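Local coordinates for nisin biosynthesis protein NisC (Lactococcus lactis subsp. lactis, PDB 2G0D), which cyclises the nisin precursor by forming its thioether rings, and is a zinc-containing lantibiotic cyclase, at residues A209-K221 against Q397-G409. Numbering follows the deposited sequence.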
loop_
_atom_site.group_PDB
_atom_site.type_symbol
_atom_site.label_atom_id
_atom_site.label_comp_id
_atom_site.label_asym_id
_atom_site.label_seq_id
_atom_site.Cartn_x
_atom_site.Cartn_y
_atom_site.Cartn_z
ATOM N N ALA A 209 -5.498 -0.702 10.234
ATOM C CA ALA A 209 -4.228 0.026 10.213
ATOM C C ALA A 209 -4.125 0.914 8.992
ATOM O O ALA A 209 -3.588 2.026 9.072
ATOM C CB ALA A 209 -3.052 -0.950 10.240
ATOM N N GLY A 210 -4.615 0.409 7.858
ATOM C CA GLY A 210 -4.535 1.105 6.581
ATOM C C GLY A 210 -5.400 2.345 6.574
ATOM O O GLY A 210 -4.965 3.391 6.079
ATOM N N VAL A 211 -6.612 2.247 7.141
ATOM C CA VAL A 211 -7.448 3.429 7.337
ATOM C C VAL A 211 -6.759 4.414 8.245
ATOM O O VAL A 211 -6.696 5.581 7.924
ATOM C CB VAL A 211 -8.846 3.105 7.927
ATOM N N GLY A 212 -6.235 3.934 9.371
ATOM C CA GLY A 212 -5.470 4.759 10.309
ATOM C C GLY A 212 -4.319 5.511 9.665
ATOM O O GLY A 212 -4.202 6.722 9.846
ATOM N N CYS A 213 -3.482 4.808 8.895
ATOM C CA CYS A 213 -2.357 5.440 8.196
ATOM C C CYS A 213 -2.834 6.540 7.276
ATOM O O CYS A 213 -2.249 7.629 7.263
ATOM C CB CYS A 213 -1.544 4.424 7.381
ATOM S SG CYS A 213 -0.570 3.263 8.407
ATOM N N ILE A 214 -3.894 6.269 6.507
ATOM C CA ILE A 214 -4.333 7.250 5.508
ATOM C C ILE A 214 -4.923 8.487 6.184
ATOM O O ILE A 214 -4.715 9.616 5.724
ATOM C CB ILE A 214 -5.235 6.647 4.363
ATOM C CG1 ILE A 214 -5.070 7.452 3.067
ATOM C CG2 ILE A 214 -6.720 6.581 4.757
ATOM C CD1 ILE A 214 -3.611 7.462 2.504
ATOM N N LEU A 215 -5.620 8.285 7.301
ATOM C CA LEU A 215 -6.119 9.433 8.084
ATOM C C LEU A 215 -5.041 10.289 8.729
ATOM O O LEU A 215 -5.202 11.517 8.818
ATOM C CB LEU A 215 -7.109 8.988 9.154
ATOM C CG LEU A 215 -8.390 8.356 8.601
ATOM C CD1 LEU A 215 -9.205 7.807 9.764
ATOM C CD2 LEU A 215 -9.237 9.327 7.740
ATOM N N ALA A 216 -3.974 9.647 9.211
ATOM C CA ALA A 216 -2.830 10.362 9.749
ATOM C C ALA A 216 -2.151 11.164 8.633
ATOM O O ALA A 216 -1.843 12.348 8.807
ATOM C CB ALA A 216 -1.835 9.378 10.387
ATOM N N TYR A 217 -1.911 10.500 7.495
ATOM C CA TYR A 217 -1.291 11.160 6.332
ATOM C C TYR A 217 -2.132 12.324 5.833
ATOM O O TYR A 217 -1.584 13.377 5.607
ATOM C CB TYR A 217 -0.996 10.169 5.202
ATOM C CG TYR A 217 -0.269 10.749 3.989
ATOM C CD1 TYR A 217 0.970 11.387 4.121
ATOM C CD2 TYR A 217 -0.812 10.630 2.701
ATOM C CE1 TYR A 217 1.644 11.897 3.012
ATOM C CE2 TYR A 217 -0.128 11.130 1.591
ATOM C CZ TYR A 217 1.086 11.743 1.753
ATOM O OH TYR A 217 1.741 12.249 0.651
ATOM N N ALA A 218 -3.446 12.136 5.683
ATOM C CA ALA A 218 -4.396 13.236 5.388
ATOM C C ALA A 218 -4.259 14.423 6.342
ATOM O O ALA A 218 -4.158 15.548 5.883
ATOM C CB ALA A 218 -5.859 12.725 5.375
ATOM N N HIS A 219 -4.224 14.179 7.659
ATOM C CA HIS A 219 -3.971 15.253 8.628
ATOM C C HIS A 219 -2.689 16.062 8.368
ATOM O O HIS A 219 -2.741 17.284 8.329
ATOM C CB HIS A 219 -3.980 14.754 10.074
ATOM C CG HIS A 219 -3.686 15.835 11.075
ATOM N ND1 HIS A 219 -2.527 15.865 11.824
ATOM C CD2 HIS A 219 -4.386 16.942 11.425
ATOM C CE1 HIS A 219 -2.542 16.927 12.613
ATOM N NE2 HIS A 219 -3.659 17.596 12.388
ATOM N N ILE A 220 -1.544 15.397 8.179
ATOM C CA ILE A 220 -0.307 16.135 7.918
ATOM C C ILE A 220 -0.368 16.873 6.577
ATOM O O ILE A 220 0.293 17.900 6.403
ATOM C CB ILE A 220 1.009 15.268 8.030
ATOM C CG1 ILE A 220 1.096 14.197 6.934
ATOM C CG2 ILE A 220 1.222 14.729 9.446
ATOM C CD1 ILE A 220 1.922 14.660 5.745
ATOM N N LYS A 221 -1.176 16.369 5.642
ATOM C CA LYS A 221 -1.340 17.040 4.352
ATOM C C LYS A 221 -2.219 18.304 4.424
ATOM O O LYS A 221 -2.215 19.114 3.493
ATOM C CB LYS A 221 -1.841 16.066 3.288
ATOM C CG LYS A 221 -0.795 15.010 2.845
ATOM C CD LYS A 221 0.525 15.695 2.396
ATOM C CE LYS A 221 0.859 15.354 1.007
ATOM N NZ LYS A 221 1.991 16.156 0.479
ATOM N N GLN A 397 4.159 5.543 -2.598
ATOM C CA GLN A 397 2.796 5.916 -2.234
ATOM C C GLN A 397 1.887 4.706 -2.199
ATOM O O GLN A 397 0.978 4.636 -1.373
ATOM C CB GLN A 397 2.231 6.937 -3.233
ATOM C CG GLN A 397 1.119 7.845 -2.677
ATOM C CD GLN A 397 1.646 8.905 -1.667
ATOM O OE1 GLN A 397 0.865 9.660 -1.038
ATOM N NE2 GLN A 397 2.947 8.959 -1.516
ATOM N N ALA A 398 2.112 3.769 -3.111
ATOM C CA ALA A 398 1.270 2.580 -3.233
ATOM C C ALA A 398 1.388 1.652 -2.011
ATOM O O ALA A 398 0.523 0.803 -1.783
ATOM C CB ALA A 398 1.640 1.821 -4.496
ATOM N N LEU A 399 2.473 1.813 -1.256
ATOM C CA LEU A 399 2.754 1.025 -0.048
ATOM C C LEU A 399 2.509 1.813 1.221
ATOM O O LEU A 399 2.815 1.337 2.307
ATOM C CB LEU A 399 4.211 0.537 -0.074
ATOM C CG LEU A 399 4.606 -0.484 -1.152
ATOM C CD1 LEU A 399 6.098 -0.871 -1.039
ATOM C CD2 LEU A 399 3.756 -1.729 -1.044
ATOM N N LEU A 400 1.968 3.025 1.077
ATOM C CA LEU A 400 1.785 3.980 2.193
ATOM C C LEU A 400 3.096 4.279 2.883
ATOM O O LEU A 400 3.170 4.397 4.124
ATOM C CB LEU A 400 0.748 3.497 3.241
ATOM C CG LEU A 400 -0.636 2.992 2.797
ATOM C CD1 LEU A 400 -1.510 2.682 4.037
ATOM C CD2 LEU A 400 -1.364 3.938 1.807
ATOM N N LEU A 401 4.135 4.434 2.080
ATOM C CA LEU A 401 5.437 4.854 2.585
ATOM C C LEU A 401 5.572 6.284 2.137
ATOM O O LEU A 401 5.748 6.557 0.946
ATOM C CB LEU A 401 6.549 3.968 2.028
ATOM C CG LEU A 401 6.361 2.488 2.343
ATOM C CD1 LEU A 401 7.477 1.596 1.693
ATOM C CD2 LEU A 401 6.220 2.208 3.879
ATOM N N PHE A 402 5.432 7.198 3.099
ATOM C CA PHE A 402 5.226 8.614 2.815
ATOM C C PHE A 402 6.503 9.404 3.140
ATOM O O PHE A 402 6.701 9.843 4.287
ATOM C CB PHE A 402 4.050 9.114 3.671
ATOM C CG PHE A 402 2.730 8.403 3.403
ATOM C CD1 PHE A 402 2.222 8.292 2.092
ATOM C CD2 PHE A 402 1.956 7.921 4.469
ATOM C CE1 PHE A 402 0.985 7.659 1.829
ATOM C CE2 PHE A 402 0.725 7.282 4.235
ATOM C CZ PHE A 402 0.213 7.184 2.903
ATOM N N ASP A 403 7.364 9.560 2.119
ATOM C CA ASP A 403 8.652 10.241 2.219
ATOM C C ASP A 403 8.484 11.702 2.564
ATOM O O ASP A 403 9.406 12.306 3.125
ATOM C CB ASP A 403 9.456 10.168 0.911
ATOM C CG ASP A 403 10.045 8.783 0.639
ATOM O OD1 ASP A 403 9.851 7.834 1.461
ATOM O OD2 ASP A 403 10.681 8.646 -0.436
ATOM N N ASP A 404 7.308 12.253 2.252
ATOM C CA ASP A 404 6.967 13.668 2.523
ATOM C C ASP A 404 6.217 13.907 3.829
ATOM O O ASP A 404 5.754 15.030 4.079
ATOM C CB ASP A 404 6.127 14.234 1.367
ATOM C CG ASP A 404 4.766 13.521 1.219
ATOM O OD1 ASP A 404 4.630 12.333 1.616
ATOM O OD2 ASP A 404 3.827 14.143 0.676
ATOM N N PHE A 405 6.119 12.875 4.664
ATOM C CA PHE A 405 5.308 12.924 5.857
ATOM C C PHE A 405 5.676 14.115 6.766
ATOM O O PHE A 405 4.827 14.626 7.497
ATOM C CB PHE A 405 5.402 11.601 6.662
ATOM C CG PHE A 405 4.214 11.365 7.565
ATOM C CD1 PHE A 405 3.079 10.702 7.088
ATOM C CD2 PHE A 405 4.209 11.832 8.883
ATOM C CE1 PHE A 405 1.934 10.511 7.912
ATOM C CE2 PHE A 405 3.085 11.642 9.703
ATOM C CZ PHE A 405 1.937 10.993 9.202
ATOM N N LEU A 406 6.939 14.528 6.735
ATOM C CA LEU A 406 7.410 15.599 7.615
ATOM C C LEU A 406 7.799 16.827 6.821
ATOM O O LEU A 406 8.485 17.696 7.333
ATOM C CB LEU A 406 8.566 15.129 8.514
ATOM C CG LEU A 406 8.219 14.002 9.497
ATOM C CD1 LEU A 406 9.503 13.265 9.981
ATOM C CD2 LEU A 406 7.377 14.518 10.675
ATOM N N LYS A 407 7.369 16.885 5.560
ATOM C CA LYS A 407 7.611 18.074 4.737
ATOM C C LYS A 407 6.502 19.101 4.912
ATOM O O LYS A 407 6.636 20.253 4.480
ATOM C CB LYS A 407 7.760 17.698 3.261
ATOM C CG LYS A 407 8.954 16.797 2.947
ATOM C CD LYS A 407 10.239 17.327 3.528
ATOM C CE LYS A 407 11.368 16.351 3.258
ATOM N NZ LYS A 407 12.651 16.904 3.723
ATOM N N GLY A 408 5.409 18.689 5.548
ATOM C CA GLY A 408 4.342 19.627 5.915
ATOM C C GLY A 408 3.178 19.647 4.939
ATOM O O GLY A 408 2.673 18.567 4.516
ATOM N N GLY A 409 2.754 20.869 4.588
ATOM C CA GLY A 409 1.595 21.093 3.710
ATOM C C GLY A 409 1.511 22.506 3.171
ATOM O O GLY A 409 2.382 22.956 2.415
HETATM O O HOH W 1 4.000 16.712 2.993
HETATM O O HOH W 2 2.056 18.921 1.346
#
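D404 OD2 takes two donors from the helix 208-221. Y217 OH reaches its syn lone pair at 2.8 Å. K221 NZ meets the same oxygen nearly along the C-O bond at 2.7 Å, making a salt bridge. The Y217 bond, through that lone pair, limits how far the carboxylate can turn, and the lysine charge would probably favour its ionised form. K221 bends at chi2 and chi3 to bring NZ there, while its CG lies over one face of the Y217 ring. The F402 ring stacks on the other face, with the planes 1° apart and the centroids 3.6 Å apart. The phenol is thus held flat between an aliphatic chain and an aromatic ring. CG of Y217 is anti to the backbone N (chi1 -176°), which swings the ring obliquely from the helix axis to bring OH to the D404 carboxylate.

The contact belongs to the alpha toroid of the LanC-like fold. It joins helix 208-221 to the C-terminal tail, which follows helix 376-387. F402 to F405 form a type I beta turn that brings D404 to the helix.

Past the turn, I220 CG1 sits over the face of F405, 3.9 Å from the ring centroid, in a CH-pi contact. Y217 CD1 also touches F405 CD1, at 3.7 Å. Outside the two segments, Y290 stacks with F405. At the other end, L400 CD1 packs on C213 CB at 3.8 Å, and I214 CD1 reaches F402 CZ. Near the C terminus, one water accepts from K221 NZ at 2.9 Å and donates to G408 O.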